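Local coordinates for uncharacterized protein (Legionella pneumophila subsp. pneumophila, PDB 5T2X) that is of unknown function but belongs to the DUF5630 family and folds as a single, mainly helical chain without beta strands, at residues 69-73 / 91-96; 96-101 / 129-134; 201-205 / 237-241. All coordinates share one frame. Numbering follows the deposited sequence.

Interaction 1: 69-73 / 91-96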
ATOM      1  N   TRP A  69     -10.983   2.726 -14.905  1.00 35.41           N
ATOM      2  CA  TRP A  69      -9.954   2.068 -14.110  1.00 31.06           C
ATOM      3  C   TRP A  69     -10.364   0.655 -13.710  1.00 36.50           C
ATOM      4  O   TRP A  69      -9.514  -0.240 -13.643  1.00 41.68           O
ATOM      5  CB  TRP A  69      -9.638   2.908 -12.872  1.00 29.39           C
ATOM      6  CG  TRP A  69      -9.224   4.312 -13.204  1.00 34.81           C
ATOM      7  CD1 TRP A  69      -9.975   5.443 -13.066  1.00 38.16           C
ATOM      8  CD2 TRP A  69      -7.965   4.731 -13.743  1.00 33.98           C
ATOM      9  NE1 TRP A  69      -9.258   6.541 -13.478  1.00 37.41           N
ATOM     10  CE2 TRP A  69      -8.022   6.130 -13.901  1.00 33.93           C
ATOM     11  CE3 TRP A  69      -6.793   4.059 -14.106  1.00 34.76           C
ATOM     12  CZ2 TRP A  69      -6.953   6.869 -14.404  1.00 42.58           C
ATOM     13  CZ3 TRP A  69      -5.734   4.794 -14.606  1.00 29.64           C
ATOM     14  CH2 TRP A  69      -5.821   6.184 -14.751  1.00 38.07           C
ATOM     15  N   ARG A  70     -11.655   0.435 -13.438  1.00 41.32           N
ATOM     16  CA  ARG A  70     -12.106  -0.896 -13.043  1.00 37.97           C
ATOM     17  C   ARG A  70     -11.907  -1.909 -14.160  1.00 42.80           C
ATOM     18  O   ARG A  70     -11.619  -3.080 -13.889  1.00 49.32           O
ATOM     19  CB  ARG A  70     -13.574  -0.861 -12.621  1.00 38.04           C
ATOM     20  CG  ARG A  70     -13.812  -0.152 -11.306  1.00 54.22           C
ATOM     21  CD  ARG A  70     -15.176  -0.482 -10.730  1.00 40.02           C
ATOM     22  NE  ARG A  70     -15.370   0.189  -9.450  1.00 50.35           N
ATOM     23  CZ  ARG A  70     -15.843   1.424  -9.324  1.00 61.35           C
ATOM     24  NH1 ARG A  70     -16.177   2.117 -10.403  1.00 61.15           N
ATOM     25  NH2 ARG A  70     -15.984   1.965  -8.122  1.00 68.78           N
ATOM     26  N   THR A  71     -12.059  -1.481 -15.415  1.00 34.70           N
ATOM     27  CA  THR A  71     -11.768  -2.366 -16.536  1.00 39.68           C
ATOM     28  C   THR A  71     -10.315  -2.820 -16.510  1.00 38.40           C
ATOM     29  O   THR A  71     -10.021  -4.005 -16.704  1.00 47.70           O
ATOM     30  CB  THR A  71     -12.092  -1.666 -17.856  1.00 42.76           C
ATOM     31  OG1 THR A  71     -13.492  -1.360 -17.904  1.00 48.37           O
ATOM     32  CG2 THR A  71     -11.728  -2.552 -19.038  1.00 33.55           C
ATOM     33  N   HIS A  72      -9.391  -1.890 -16.252  1.00 39.64           N
ATOM     34  CA  HIS A  72      -7.985  -2.262 -16.139  1.00 39.24           C
ATOM     35  C   HIS A  72      -7.729  -3.084 -14.882  1.00 34.30           C
ATOM     36  O   HIS A  72      -6.905  -4.005 -14.894  1.00 39.51           O
ATOM     37  CB  HIS A  72      -7.106  -1.013 -16.154  1.00 34.39           C
ATOM     38  CG  HIS A  72      -7.075  -0.314 -17.477  1.00 39.77           C
ATOM     39  ND1 HIS A  72      -6.456  -0.849 -18.586  1.00 40.00           N
ATOM     40  CD2 HIS A  72      -7.583   0.878 -17.869  1.00 34.35           C
ATOM     41  CE1 HIS A  72      -6.586  -0.018 -19.605  1.00 38.12           C
ATOM     42  NE2 HIS A  72      -7.266   1.038 -19.196  1.00 37.09           N
ATOM     43  N   LEU A  73      -8.422  -2.764 -13.785  1.00 40.79           N
ATOM     44  CA  LEU A  73      -8.270  -3.551 -12.565  1.00 46.44           C
ATOM     45  C   LEU A  73      -8.719  -4.989 -12.782  1.00 49.64           C
ATOM     46  O   LEU A  73      -8.066  -5.929 -12.312  1.00 47.63           O
ATOM     47  CB  LEU A  73      -9.061  -2.914 -11.422  1.00 39.70           C
ATOM     48  CG  LEU A  73      -8.991  -3.644 -10.077  1.00 34.59           C
ATOM     49  CD1 LEU A  73      -7.580  -3.582  -9.510  1.00 25.78           C
ATOM     50  CD2 LEU A  73      -9.992  -3.065  -9.092  1.00 33.15           C
ATOM     51  N   VAL A  91     -10.011   3.913  -7.018  1.00 36.59           N
ATOM     52  CA  VAL A  91      -9.731   2.823  -7.947  1.00 30.45           C
ATOM     53  C   VAL A  91      -8.557   3.168  -8.859  1.00 31.79           C
ATOM     54  O   VAL A  91      -7.816   2.276  -9.289  1.00 35.96           O
ATOM     55  CB  VAL A  91     -10.999   2.465  -8.749  1.00 36.60           C
ATOM     56  CG1 VAL A  91     -11.431   3.627  -9.632  1.00 31.33           C
ATOM     57  CG2 VAL A  91     -10.778   1.202  -9.575  1.00 30.85           C
ATOM     58  N   SER A  92      -8.353   4.454  -9.160  1.00 28.27           N
ATOM     59  CA  SER A  92      -7.214   4.831  -9.993  1.00 35.17           C
ATOM     60  C   SER A  92      -5.907   4.686  -9.225  1.00 34.08           C
ATOM     61  O   SER A  92      -4.902   4.228  -9.781  1.00 40.03           O
ATOM     62  CB  SER A  92      -7.376   6.261 -10.507  1.00 29.79           C
ATOM     63  OG  SER A  92      -7.153   7.206  -9.475  1.00 41.45           O
ATOM     64  N   GLN A  93      -5.905   5.071  -7.947  1.00 34.60           N
ATOM     65  CA  GLN A  93      -4.731   4.848  -7.110  1.00 34.66           C
ATOM     66  C   GLN A  93      -4.413   3.363  -7.003  1.00 34.44           C
ATOM     67  O   GLN A  93      -3.240   2.970  -6.987  1.00 35.11           O
ATOM     68  CB  GLN A  93      -4.956   5.448  -5.724  1.00 28.41           C
ATOM     69  CG  GLN A  93      -5.062   6.961  -5.722  1.00 30.75           C
ATOM     70  CD  GLN A  93      -5.362   7.516  -4.347  1.00 30.72           C
ATOM     71  OE1 GLN A  93      -6.256   7.034  -3.652  1.00 39.01           O
ATOM     72  NE2 GLN A  93      -4.609   8.532  -3.943  1.00 39.12           N
ATOM     73  N   LEU A  94      -5.446   2.521  -6.935  1.00 31.34           N
ATOM     74  CA  LEU A  94      -5.220   1.083  -6.869  1.00 34.96           C
ATOM     75  C   LEU A  94      -4.613   0.559  -8.164  1.00 35.10           C
ATOM     76  O   LEU A  94      -3.662  -0.231  -8.135  1.00 33.52           O
ATOM     77  CB  LEU A  94      -6.532   0.364  -6.556  1.00 31.95           C
ATOM     78  CG  LEU A  94      -6.476  -1.163  -6.491  1.00 38.76           C
ATOM     79  CD1 LEU A  94      -5.510  -1.623  -5.411  1.00 30.16           C
ATOM     80  CD2 LEU A  94      -7.864  -1.736  -6.255  1.00 34.91           C
ATOM     81  N   VAL A  95      -5.140   0.997  -9.309  1.00 35.67           N
ATOM     82  CA  VAL A  95      -4.661   0.495 -10.594  1.00 31.50           C
ATOM     83  C   VAL A  95      -3.265   1.027 -10.893  1.00 30.68           C
ATOM     84  O   VAL A  95      -2.372   0.276 -11.306  1.00 31.75           O
ATOM     85  CB  VAL A  95      -5.655   0.853 -11.713  1.00 31.50           C
ATOM     86  CG1 VAL A  95      -5.066   0.516 -13.072  1.00 22.51           C
ATOM     87  CG2 VAL A  95      -6.967   0.117 -11.506  1.00 23.18           C
ATOM     88  N   LYS A  96      -3.053   2.332 -10.697  1.00 25.93           N
ATOM     89  CA  LYS A  96      -1.728   2.901 -10.926  1.00 31.45           C
ATOM     90  C   LYS A  96      -0.698   2.284  -9.991  1.00 33.70           C
ATOM     91  O   LYS A  96       0.435   2.005 -10.401  1.00 35.57           O
ATOM     92  CB  LYS A  96      -1.761   4.418 -10.749  1.00 31.17           C
ATOM     93  CG  LYS A  96      -2.583   5.167 -11.780  1.00 27.08           C
ATOM     94  CD  LYS A  96      -2.593   6.651 -11.458  1.00 31.65           C
ATOM     95  CE  LYS A  96      -3.513   7.425 -12.381  1.00 32.17           C
ATOM     96  NZ  LYS A  96      -3.598   8.855 -11.974  1.00 34.22           N
TER
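Helices 66-76 and 91-111 pack here with Trp69 as a knob in a hole of the second helix, in a mainly helical fold. Their short segments cross at 36°, with the axes 9.2 Å apart. Trp69 has the largest area buried by the contact, 113 Å². Its indole sits among Val91, Ser92, Val95 and Lys96. The small Ser92 lets the ring lie close to the second helix, and Ser92 CB makes a CH-pi contact 3.4 Å from the centroid of the five-membered ring. Polar groups at this spot hydrogen-bond nearby: Trp69 NE1 to the carbonyl of Cys60, and Ser92 OG to Glu61. Val91 CG1 lies 3.8 Å from Trp69 CB, and Val91 CG2 lies 3.7 Å from Arg70 CG. Arg70 then reaches Glu85 in a salt bridge. Val95, one turn on, meets Leu73 and also touches Leu43 of helix 43-52. The side chains pack apolarly, and Val95 CG2 also comes to 3.3 Å from the carbonyl Trp69 O.

Interaction 2: 96-101 / 129-134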
ATOM      1  N   LYS A  96      -3.053   2.332 -10.697  1.00 25.93           N
ATOM      2  CA  LYS A  96      -1.728   2.901 -10.926  1.00 31.45           C
ATOM      3  C   LYS A  96      -0.698   2.284  -9.991  1.00 33.70           C
ATOM      4  O   LYS A  96       0.435   2.005 -10.401  1.00 35.57           O
ATOM      5  CB  LYS A  96      -1.761   4.418 -10.749  1.00 31.17           C
ATOM      6  CG  LYS A  96      -2.583   5.167 -11.780  1.00 27.08           C
ATOM      7  CD  LYS A  96      -2.593   6.651 -11.458  1.00 31.65           C
ATOM      8  CE  LYS A  96      -3.513   7.425 -12.381  1.00 32.17           C
ATOM      9  NZ  LYS A  96      -3.598   8.855 -11.974  1.00 34.22           N
ATOM     10  N   GLY A  97      -1.073   2.063  -8.729  1.00 33.14           N
ATOM     11  CA  GLY A  97      -0.146   1.456  -7.788  1.00 25.65           C
ATOM     12  C   GLY A  97       0.248   0.047  -8.185  1.00 31.86           C
ATOM     13  O   GLY A  97       1.413  -0.339  -8.066  1.00 36.52           O
ATOM     14  N   ILE A  98      -0.717  -0.739  -8.666  1.00 37.31           N
ATOM     15  CA  ILE A  98      -0.414  -2.090  -9.129  1.00 32.48           C
ATOM     16  C   ILE A  98       0.449  -2.042 -10.382  1.00 35.43           C
ATOM     17  O   ILE A  98       1.407  -2.813 -10.523  1.00 30.36           O
ATOM     18  CB  ILE A  98      -1.716  -2.875  -9.368  1.00 32.76           C
ATOM     19  CG1 ILE A  98      -2.436  -3.135  -8.045  1.00 37.94           C
ATOM     20  CG2 ILE A  98      -1.433  -4.184 -10.093  1.00 30.21           C
ATOM     21  CD1 ILE A  98      -3.853  -3.638  -8.220  1.00 43.89           C
ATOM     22  N   TYR A  99       0.131  -1.135 -11.309  1.00 28.40           N
ATOM     23  CA  TYR A  99       0.887  -1.047 -12.554  1.00 25.45           C
ATOM     24  C   TYR A  99       2.336  -0.651 -12.292  1.00 30.35           C
ATOM     25  O   TYR A  99       3.268  -1.300 -12.782  1.00 35.18           O
ATOM     26  CB  TYR A  99       0.222  -0.053 -13.506  1.00 27.82           C
ATOM     27  CG  TYR A  99       1.086   0.306 -14.694  1.00 30.16           C
ATOM     28  CD1 TYR A  99       1.146  -0.521 -15.810  1.00 28.86           C
ATOM     29  CD2 TYR A  99       1.851   1.467 -14.697  1.00 29.86           C
ATOM     30  CE1 TYR A  99       1.942  -0.199 -16.895  1.00 28.65           C
ATOM     31  CE2 TYR A  99       2.647   1.797 -15.776  1.00 33.60           C
ATOM     32  CZ  TYR A  99       2.689   0.961 -16.872  1.00 32.35           C
ATOM     33  OH  TYR A  99       3.481   1.289 -17.946  1.00 38.65           O
ATOM     34  N   PHE A 100       2.543   0.422 -11.526  1.00 31.96           N
ATOM     35  CA  PHE A 100       3.901   0.878 -11.247  1.00 26.30           C
ATOM     36  C   PHE A 100       4.694  -0.165 -10.473  1.00 31.90           C
ATOM     37  O   PHE A 100       5.908  -0.291 -10.671  1.00 37.69           O
ATOM     38  CB  PHE A 100       3.865   2.202 -10.482  1.00 27.95           C
ATOM     39  CG  PHE A 100       3.485   3.384 -11.329  1.00 35.22           C
ATOM     40  CD1 PHE A 100       3.980   3.518 -12.616  1.00 32.95           C
ATOM     41  CD2 PHE A 100       2.631   4.360 -10.840  1.00 35.63           C
ATOM     42  CE1 PHE A 100       3.634   4.605 -13.398  1.00 33.77           C
ATOM     43  CE2 PHE A 100       2.278   5.449 -11.617  1.00 33.59           C
ATOM     44  CZ  PHE A 100       2.781   5.572 -12.898  1.00 33.66           C
ATOM     45  N   TYR A 101       4.034  -0.924  -9.597  1.00 28.71           N
ATOM     46  CA  TYR A 101       4.735  -1.992  -8.895  1.00 28.35           C
ATOM     47  C   TYR A 101       5.112  -3.118  -9.849  1.00 29.85           C
ATOM     48  O   TYR A 101       6.186  -3.714  -9.720  1.00 29.35           O
ATOM     49  CB  TYR A 101       3.884  -2.525  -7.743  1.00 30.48           C
ATOM     50  CG  TYR A 101       4.611  -3.548  -6.901  1.00 33.07           C
ATOM     51  CD1 TYR A 101       5.536  -3.153  -5.942  1.00 28.25           C
ATOM     52  CD2 TYR A 101       4.381  -4.907  -7.069  1.00 30.29           C
ATOM     53  CE1 TYR A 101       6.210  -4.084  -5.171  1.00 28.97           C
ATOM     54  CE2 TYR A 101       5.050  -5.845  -6.303  1.00 38.09           C
ATOM     55  CZ  TYR A 101       5.962  -5.427  -5.356  1.00 33.30           C
ATOM     56  OH  TYR A 101       6.629  -6.357  -4.592  1.00 42.10           O
ATOM     57  N   GLN A 129       1.100   6.467  -5.287  1.00 32.43           N
ATOM     58  CA  GLN A 129      -0.283   6.014  -5.335  1.00 32.94           C
ATOM     59  C   GLN A 129      -0.668   5.200  -4.105  1.00 36.33           C
ATOM     60  O   GLN A 129      -1.762   4.626  -4.073  1.00 40.89           O
ATOM     61  CB  GLN A 129      -0.520   5.194  -6.605  1.00 31.12           C
ATOM     62  CG  GLN A 129      -0.182   5.936  -7.888  1.00 35.02           C
ATOM     63  CD  GLN A 129      -1.132   7.086  -8.166  1.00 34.69           C
ATOM     64  OE1 GLN A 129      -2.315   7.026  -7.830  1.00 31.23           O
ATOM     65  NE2 GLN A 129      -0.617   8.143  -8.783  1.00 31.84           N
ATOM     66  N   HIS A 130       0.220   5.126  -3.108  1.00 29.30           N
ATOM     67  CA  HIS A 130      -0.055   4.483  -1.822  1.00 32.89           C
ATOM     68  C   HIS A 130      -0.308   2.986  -1.979  1.00 34.33           C
ATOM     69  O   HIS A 130      -1.128   2.398  -1.271  1.00 33.48           O
ATOM     70  CB  HIS A 130      -1.220   5.164  -1.103  1.00 38.31           C
ATOM     71  CG  HIS A 130      -1.066   6.647  -0.986  1.00 42.02           C
ATOM     72  ND1 HIS A 130      -0.028   7.235  -0.296  1.00 37.69           N
ATOM     73  CD2 HIS A 130      -1.813   7.664  -1.479  1.00 35.81           C
ATOM     74  CE1 HIS A 130      -0.143   8.549  -0.366  1.00 38.15           C
ATOM     75  NE2 HIS A 130      -1.218   8.836  -1.078  1.00 37.57           N
ATOM     76  N   CYS A 131       0.412   2.360  -2.906  1.00 31.09           N
ATOM     77  CA  CYS A 131       0.298   0.920  -3.096  1.00 27.38           C
ATOM     78  C   CYS A 131       0.961   0.184  -1.938  1.00 31.75           C
ATOM     79  O   CYS A 131       2.094   0.499  -1.556  1.00 27.68           O
ATOM     80  CB  CYS A 131       0.937   0.511  -4.421  1.00 22.65           C
ATOM     81  SG  CYS A 131       0.891  -1.261  -4.756  1.00 32.25           S
ATOM     82  N   PHE A 132       0.251  -0.800  -1.376  1.00 34.00           N
ATOM     83  CA  PHE A 132       0.793  -1.548  -0.245  1.00 27.05           C
ATOM     84  C   PHE A 132       2.048  -2.316  -0.639  1.00 27.46           C
ATOM     85  O   PHE A 132       2.993  -2.418   0.152  1.00 36.66           O
ATOM     86  CB  PHE A 132      -0.258  -2.507   0.315  1.00 28.51           C
ATOM     87  CG  PHE A 132       0.274  -3.435   1.375  1.00 34.70           C
ATOM     88  CD1 PHE A 132       0.341  -3.032   2.698  1.00 35.14           C
ATOM     89  CD2 PHE A 132       0.716  -4.709   1.045  1.00 29.61           C
ATOM     90  CE1 PHE A 132       0.834  -3.880   3.673  1.00 37.43           C
ATOM     91  CE2 PHE A 132       1.213  -5.559   2.014  1.00 33.96           C
ATOM     92  CZ  PHE A 132       1.269  -5.144   3.331  1.00 34.22           C
ATOM     93  N   TYR A 133       2.066  -2.881  -1.849  1.00 33.07           N
ATOM     94  CA  TYR A 133       3.239  -3.617  -2.305  1.00 27.98           C
ATOM     95  C   TYR A 133       4.470  -2.722  -2.335  1.00 30.58           C
ATOM     96  O   TYR A 133       5.574  -3.158  -1.988  1.00 32.89           O
ATOM     97  CB  TYR A 133       2.981  -4.211  -3.692  1.00 27.40           C
ATOM     98  CG  TYR A 133       1.715  -5.031  -3.803  1.00 29.94           C
ATOM     99  CD1 TYR A 133       1.356  -5.935  -2.813  1.00 35.12           C
ATOM    100  CD2 TYR A 133       0.875  -4.895  -4.902  1.00 32.24           C
ATOM    101  CE1 TYR A 133       0.198  -6.685  -2.917  1.00 29.65           C
ATOM    102  CE2 TYR A 133      -0.283  -5.636  -5.013  1.00 29.03           C
ATOM    103  CZ  TYR A 133      -0.617  -6.530  -4.019  1.00 38.67           C
ATOM    104  OH  TYR A 133      -1.773  -7.269  -4.132  1.00 42.53           O
ATOM    105  N   ALA A 134       4.297  -1.464  -2.742  1.00 31.32           N
ATOM    106  CA  ALA A 134       5.423  -0.540  -2.805  1.00 30.26           C
ATOM    107  C   ALA A 134       5.913  -0.176  -1.411  1.00 29.29           C
ATOM    108  O   ALA A 134       7.121  -0.186  -1.145  1.00 28.32           O
ATOM    109  CB  ALA A 134       5.030   0.716  -3.582  1.00 26.76           C
TER
HETATM  110  O   HOH W   1      -4.378   8.163  -9.049  1.00 42.88           O
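This is a buried packing contact between the second and third turns of helix 91-111 and the link from helix 117-128 into the first turn of helix 132-147. Its centre lies about 7 Å from the centre of the chain. Helix 117-128 ends in a Schellman motif with His130, at positive phi, as the C-prime residue. Cys131 follows as the N-cap of the next helix. The turn comes very close to Gly97, with CA atoms of Gly97 and Cys131 4.7 Å apart. A CB on Gly97 would clash with Cys131 CB, so glycine permits this approach. Gly97 O lies 3.5 Å from Cys131 SG and accepts a hydrogen bond from Ser126 OG.

At one end, Gln129 CG packs 3.6 Å from Lys96 CB. Their polar ends share a water, which accepts from Lys96 NZ at 3.1 Å and donates to Gln129 OE1 at 2.7 Å. At the other end, Tyr133 CB sits over the Tyr101 ring in a CH-pi contact, 3.4 Å from its centroid. The two rings meet obliquely, their planes at 44°. Tyr133 OH hydrogen-bonds to the carbonyl of Asn219.

Around this junction, Phe100 packs on helices 43-52 and 117-128, while Ile98 reaches Leu73 and Phe76 of helix 66-76.

Interaction 3: 201-205 / 237-241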
ATOM      1  N   LEU A 201       0.235  -4.455  16.439  1.00 35.19           N
ATOM      2  CA  LEU A 201      -0.269  -5.819  16.315  1.00 33.94           C
ATOM      3  C   LEU A 201      -1.690  -5.930  16.854  1.00 43.15           C
ATOM      4  O   LEU A 201      -2.535  -6.609  16.259  1.00 44.01           O
ATOM      5  CB  LEU A 201       0.661  -6.789  17.042  1.00 31.29           C
ATOM      6  CG  LEU A 201       0.261  -8.265  17.044  1.00 35.13           C
ATOM      7  CD1 LEU A 201       0.104  -8.785  15.624  1.00 32.18           C
ATOM      8  CD2 LEU A 201       1.288  -9.087  17.806  1.00 31.51           C
ATOM      9  N   LEU A 202      -1.973  -5.266  17.978  1.00 49.02           N
ATOM     10  CA  LEU A 202      -3.323  -5.294  18.531  1.00 42.92           C
ATOM     11  C   LEU A 202      -4.310  -4.580  17.616  1.00 40.33           C
ATOM     12  O   LEU A 202      -5.433  -5.059  17.411  1.00 45.93           O
ATOM     13  CB  LEU A 202      -3.334  -4.670  19.927  1.00 36.97           C
ATOM     14  CG  LEU A 202      -2.524  -5.395  21.005  1.00 39.78           C
ATOM     15  CD1 LEU A 202      -2.564  -4.632  22.320  1.00 37.48           C
ATOM     16  CD2 LEU A 202      -3.032  -6.813  21.193  1.00 43.01           C
ATOM     17  N   ILE A 203      -3.912  -3.436  17.054  1.00 42.22           N
ATOM     18  CA  ILE A 203      -4.790  -2.714  16.137  1.00 36.82           C
ATOM     19  C   ILE A 203      -5.083  -3.561  14.906  1.00 36.51           C
ATOM     20  O   ILE A 203      -6.215  -3.587  14.408  1.00 47.71           O
ATOM     21  CB  ILE A 203      -4.170  -1.356  15.758  1.00 40.01           C
ATOM     22  CG1 ILE A 203      -4.044  -0.464  16.994  1.00 37.65           C
ATOM     23  CG2 ILE A 203      -5.007  -0.664  14.693  1.00 31.80           C
ATOM     24  CD1 ILE A 203      -3.329   0.844  16.729  1.00 34.80           C
ATOM     25  N   ALA A 204      -4.073  -4.278  14.405  1.00 38.70           N
ATOM     26  CA  ALA A 204      -4.278  -5.131  13.239  1.00 41.37           C
ATOM     27  C   ALA A 204      -5.319  -6.207  13.518  1.00 43.22           C
ATOM     28  O   ALA A 204      -6.108  -6.564  12.635  1.00 43.15           O
ATOM     29  CB  ALA A 204      -2.953  -5.763  12.813  1.00 33.42           C
ATOM     30  N   ARG A 205      -5.343  -6.734  14.744  1.00 40.66           N
ATOM     31  CA  ARG A 205      -6.342  -7.739  15.085  1.00 39.71           C
ATOM     32  C   ARG A 205      -7.724  -7.114  15.224  1.00 39.43           C
ATOM     33  O   ARG A 205      -8.713  -7.661  14.722  1.00 43.73           O
ATOM     34  CB  ARG A 205      -5.945  -8.459  16.372  1.00 38.50           C
ATOM     35  CG  ARG A 205      -6.802  -9.672  16.688  1.00 47.51           C
ATOM     36  CD  ARG A 205      -6.348 -10.345  17.972  1.00 46.60           C
ATOM     37  NE  ARG A 205      -7.001 -11.635  18.172  1.00 53.77           N
ATOM     38  CZ  ARG A 205      -6.803 -12.418  19.227  1.00 60.16           C
ATOM     39  NH1 ARG A 205      -5.969 -12.043  20.189  1.00 50.43           N
ATOM     40  NH2 ARG A 205      -7.441 -13.578  19.321  1.00 54.04           N
ATOM     41  N   TRP A 237      -2.782 -15.244  16.270  1.00 48.10           N
ATOM     42  CA  TRP A 237      -2.913 -13.945  16.921  1.00 46.40           C
ATOM     43  C   TRP A 237      -2.359 -13.982  18.342  1.00 55.56           C
ATOM     44  O   TRP A 237      -1.457 -13.212  18.692  1.00 49.75           O
ATOM     45  CB  TRP A 237      -4.379 -13.506  16.924  1.00 47.18           C
ATOM     46  CG  TRP A 237      -4.876 -12.978  15.608  1.00 59.30           C
ATOM     47  CD1 TRP A 237      -5.853 -13.519  14.820  1.00 57.18           C
ATOM     48  CD2 TRP A 237      -4.424 -11.799  14.932  1.00 53.73           C
ATOM     49  NE1 TRP A 237      -6.035 -12.748  13.697  1.00 64.25           N
ATOM     50  CE2 TRP A 237      -5.169 -11.687  13.741  1.00 58.66           C
ATOM     51  CE3 TRP A 237      -3.459 -10.828  15.218  1.00 46.41           C
ATOM     52  CZ2 TRP A 237      -4.979 -10.643  12.838  1.00 59.82           C
ATOM     53  CZ3 TRP A 237      -3.272  -9.795  14.322  1.00 43.69           C
ATOM     54  CH2 TRP A 237      -4.028  -9.709  13.146  1.00 49.64           C
ATOM     55  N   ASP A 238      -2.893 -14.875  19.182  1.00 61.34           N
ATOM     56  CA  ASP A 238      -2.445 -14.946  20.570  1.00 48.42           C
ATOM     57  C   ASP A 238      -0.983 -15.357  20.673  1.00 52.64           C
ATOM     58  O   ASP A 238      -0.275 -14.906  21.581  1.00 60.99           O
ATOM     59  CB  ASP A 238      -3.326 -15.913  21.360  1.00 52.51           C
ATOM     60  CG  ASP A 238      -4.754 -15.424  21.486  1.00 59.39           C
ATOM     61  OD1 ASP A 238      -4.954 -14.196  21.602  1.00 61.25           O
ATOM     62  OD2 ASP A 238      -5.676 -16.268  21.468  1.00 65.23           O
ATOM     63  N   LYS A 239      -0.513 -16.209  19.759  1.00 49.43           N
ATOM     64  CA  LYS A 239       0.896 -16.589  19.760  1.00 54.57           C
ATOM     65  C   LYS A 239       1.792 -15.393  19.461  1.00 61.64           C
ATOM     66  O   LYS A 239       2.826 -15.203  20.114  1.00 62.55           O
ATOM     67  CB  LYS A 239       1.137 -17.704  18.743  1.00 65.24           C
ATOM     68  CG  LYS A 239       0.494 -19.033  19.101  1.00 78.36           C
ATOM     69  CD  LYS A 239       1.381 -19.851  20.024  1.00 74.61           C
ATOM     70  CE  LYS A 239       0.890 -21.285  20.125  1.00 72.56           C
ATOM     71  NZ  LYS A 239       1.931 -22.187  20.691  1.00 78.84           N
ATOM     72  N   ALA A 240       1.411 -14.572  18.478  1.00 59.08           N
ATOM     73  CA  ALA A 240       2.224 -13.412  18.126  1.00 55.81           C
ATOM     74  C   ALA A 240       2.163 -12.344  19.210  1.00 48.03           C
ATOM     75  O   ALA A 240       3.171 -11.688  19.500  1.00 50.39           O
ATOM     76  CB  ALA A 240       1.770 -12.841  16.783  1.00 39.10           C
ATOM     77  N   ILE A 241       0.990 -12.148  19.814  1.00 41.12           N
ATOM     78  CA  ILE A 241       0.864 -11.178  20.896  1.00 46.01           C
ATOM     79  C   ILE A 241       1.693 -11.610  22.099  1.00 53.49           C
ATOM     80  O   ILE A 241       2.382 -10.793  22.722  1.00 50.63           O
ATOM     81  CB  ILE A 241      -0.619 -10.987  21.265  1.00 39.87           C
ATOM     82  CG1 ILE A 241      -1.388 -10.385  20.089  1.00 39.77           C
ATOM     83  CG2 ILE A 241      -0.761 -10.109  22.503  1.00 40.48           C
ATOM     84  CD1 ILE A 241      -2.888 -10.363  20.284  1.00 39.90           C
TER
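Leu201 and Ile241 form the apolar centre where helix 191-207 meets helix 237-248. Leu201 CD2 lies 3.7 Å from Ile241 CG1 and 3.9 Å from Ala240 CB. Leu202 CD2 adds a contact of 3.7 Å to Ile241 CD1. Both Leu202 and Ile241 also touch Tyr259 of helix 252-272. The two short segments run antiparallel, at 166°, with axes 10.9 Å apart. Trp237 bridges this gap. Leu201 CD1 meets the ring edge 3.8 Å from Trp237 CZ3, and Ala204 CB is 4.1 Å from Trp237 CH2. Arg205 CB lies over the indole face, 3.7 Å from the centroid of the six-membered ring, as a CH-pi contact. The Arg205 side chain then runs fully extended past Trp237 to the outer edge. There Arg205 NH1 forms a hydrogen-bonded salt bridge of 2.8 Å with Asp238 OD1. Arginine thus plays two parts: its aliphatic portion lies over one face of the indole, and its charge pairs with Asp238 at the exposed edge of a mainly apolar contact.

Interactions 1 and 2 are neighbours on helix 91-111, with centres 10 Å apart. They share Lys96, which packs beside Trp69 in one and Gln129 in the other. They also touch directly: Gln93 CA lies 3.3 Å from Gln129 OE1, and Leu73 CD1 lies 3.9 Å from Ile98 CD1. The helix therefore joins 66-76 to the turn before 132-147 in one continuous packed region. Interaction 3 is separate. Its centre is 31 Å from that of interaction 1, across the middle of the chain, and 26 Å from that of interaction 2. Nearest atoms of interactions 2 and 3 are about 10 Å apart. The three contacts follow one another in sequence within the DUF5630 region.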